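Local coordinates for protein BexL (Amycolatopsis orientalis, PDB 4XRW) that probably catalyses ring closure and aromatisation of a polyketide chain, as a di-domain aromatase/cyclase of the BE-7585A biosynthetic pathway, at residues A[193-196]-A[197-200]. Residues are numbered along the deposited sequence; the frame is centred on the assembly and turned at random.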
ATOM      1  N   ASP A 193      -3.195  12.562 -12.400  1.00 17.38           N
ATOM      2  CA  ASP A 193      -2.218  11.631 -12.992  1.00 19.25           C
ATOM      3  C   ASP A 193      -0.941  12.357 -13.422  1.00 19.43           C
ATOM      4  O   ASP A 193       0.180  11.899 -13.170  1.00 19.37           O
ATOM      5  CB  ASP A 193      -2.851  10.922 -14.186  1.00 21.44           C
ATOM      6  CG  ASP A 193      -1.928   9.900 -14.850  1.00 23.45           C
ATOM      7  OD1 ASP A 193      -1.324   9.064 -14.145  1.00 26.44           O
ATOM      8  OD2 ASP A 193      -1.840   9.937 -16.096  1.00 26.23           O
ATOM      9  N   GLN A 194      -1.106  13.497 -14.087  1.00 18.72           N
ATOM     10  CA  GLN A 194       0.018  14.218 -14.650  1.00 18.71           C
ATOM     11  C   GLN A 194       0.698  15.094 -13.614  1.00 20.88           C
ATOM     12  O   GLN A 194       0.689  16.354 -13.662  1.00 19.30           O
ATOM     13  CB  GLN A 194      -0.454  15.030 -15.876  1.00 20.31           C
ATOM     14  CG  GLN A 194      -0.994  14.121 -16.950  1.00 24.97           C
ATOM     15  CD  GLN A 194      -1.538  14.853 -18.171  1.00 34.01           C
ATOM     16  OE1 GLN A 194      -1.150  15.977 -18.467  1.00 35.07           O
ATOM     17  NE2 GLN A 194      -2.436  14.200 -18.877  1.00 31.10           N
ATOM     18  N   ALA A 195       1.336  14.436 -12.650  1.00 20.91           N
ATOM     19  CA  ALA A 195       1.857  15.141 -11.501  1.00 18.42           C
ATOM     20  C   ALA A 195       3.130  15.919 -11.824  1.00 19.39           C
ATOM     21  O   ALA A 195       3.505  16.812 -11.080  1.00 19.89           O
ATOM     22  CB  ALA A 195       2.097  14.159 -10.329  1.00 20.79           C
ATOM     23  N   ALA A 196       3.750  15.637 -12.964  1.00 19.40           N
ATOM     24  CA  ALA A 196       4.922  16.393 -13.378  1.00 22.33           C
ATOM     25  C   ALA A 196       4.586  17.865 -13.529  1.00 25.47           C
ATOM     26  O   ALA A 196       5.459  18.713 -13.410  1.00 26.50           O
ATOM     27  CB  ALA A 196       5.487  15.831 -14.675  1.00 24.39           C
ATOM     28  N   LEU A 197       3.303  18.157 -13.771  1.00 22.23           N
ATOM     29  CA  LEU A 197       2.836  19.527 -13.982  1.00 22.71           C
ATOM     30  C   LEU A 197       2.418  20.237 -12.702  1.00 23.18           C
ATOM     31  O   LEU A 197       2.003  21.405 -12.731  1.00 21.55           O
ATOM     32  CB  LEU A 197       1.666  19.503 -14.971  1.00 23.17           C
ATOM     33  CG  LEU A 197       1.948  18.868 -16.345  1.00 26.75           C
ATOM     34  CD1 LEU A 197       0.702  18.871 -17.190  1.00 27.21           C
ATOM     35  CD2 LEU A 197       3.088  19.591 -17.108  1.00 28.97           C
ATOM     36  N   TRP A 198       2.477  19.542 -11.565  1.00 19.21           N
ATOM     37  CA  TRP A 198       2.005  20.131 -10.316  1.00 20.05           C
ATOM     38  C   TRP A 198       2.848  21.287  -9.792  1.00 20.58           C
ATOM     39  O   TRP A 198       2.345  22.087  -9.022  1.00 23.66           O
ATOM     40  CB  TRP A 198       1.902  19.054  -9.227  1.00 17.83           C
ATOM     41  CG  TRP A 198       0.764  18.123  -9.351  1.00 16.45           C
ATOM     42  CD1 TRP A 198      -0.197  18.094 -10.317  1.00 17.80           C
ATOM     43  CD2 TRP A 198       0.462  17.044  -8.463  1.00 19.15           C
ATOM     44  NE1 TRP A 198      -1.089  17.081 -10.084  1.00 21.11           N
ATOM     45  CE2 TRP A 198      -0.718  16.420  -8.947  1.00 20.57           C
ATOM     46  CE3 TRP A 198       1.061  16.554  -7.303  1.00 23.48           C
ATOM     47  CZ2 TRP A 198      -1.302  15.347  -8.314  1.00 23.20           C
ATOM     48  CZ3 TRP A 198       0.472  15.472  -6.670  1.00 21.99           C
ATOM     49  CH2 TRP A 198      -0.689  14.871  -7.189  1.00 25.67           C
ATOM     50  N   ALA A 199       4.124  21.398 -10.187  1.00 21.60           N
ATOM     51  CA  ALA A 199       4.902  22.541  -9.732  1.00 24.44           C
ATOM     52  C   ALA A 199       4.366  23.839 -10.362  1.00 26.37           C
ATOM     53  O   ALA A 199       4.557  24.901  -9.793  1.00 34.79           O
ATOM     54  CB  ALA A 199       6.380  22.374 -10.051  1.00 27.77           C
ATOM     55  N   GLU A 200       3.687  23.742 -11.499  1.00 23.22           N
ATOM     56  CA  GLU A 200       3.124  24.940 -12.150  1.00 29.52           C
ATOM     57  C   GLU A 200       1.627  25.096 -11.847  1.00 28.19           C
ATOM     58  O   GLU A 200       1.059  26.176 -12.054  1.00 30.69           O
ATOM     59  CB  GLU A 200       3.410  24.912 -13.664  1.00 28.48           C
ATOM     60  CG  GLU A 200       2.531  24.044 -14.521  1.00 43.62           C
ATOM     61  CD  GLU A 200       3.276  23.354 -15.702  1.00 55.71           C
ATOM     62  OE1 GLU A 200       2.764  23.427 -16.855  1.00 52.04           O
ATOM     63  OE2 GLU A 200       4.343  22.714 -15.479  1.00 47.29           O
TER
HETATM   64  O   HOH W   1       5.483  21.234 -13.006  1.00 37.27           O
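Trp198 folds back over Ala195, one turn earlier in the chain. Ala195 CA sits squarely over the five-membered ring, 3.6 Å from its centroid and 1° off the ring normal, a CH-pi contact. Ala195 CB covers the same face further along, 3.8 Å from Trp198 CD2 at the ring fusion. The indole lies this way because CG is anti to the carbonyl carbon (chi1 -74°), which swings the ring back along the chain. Its NE1 is hydrogen-bonded to Phe191 O of the preceding helix, which, with the packing over its face, is likely to hold the ring in this rotation. Replacing Trp198 by an alanine would probably strip the indole from one side of Ala195 and leave Phe191 O without this donor.

The backbone beneath is a 3-10 turn. Leu197 N donates to Gln194 O at 3.2 Å, and Trp198 N to Ala195 O at 3.0 Å. The side chains of Gln194 and Leu197 extend alongside each other in one direction, with Gln194 OE1 3.7 Å from Leu197 CD1. A water then bridges the start of the next helix. It donates to Ala196 O at 2.6 Å and to Glu200 OE2 at 3.1 Å, and weakly accepts from Ala199 N.

Ala195 and Trp198 also touch Arg238 and Leu220, on two neighbouring strands of the sheet, and Trp198 reaches Met222. Gln194 is the centre of an inverse gamma turn where the chain leaves helix 185-193. The tight link joins this helix to helix 198-201, the pair of short helices between the first two strands of the second helix-grip domain.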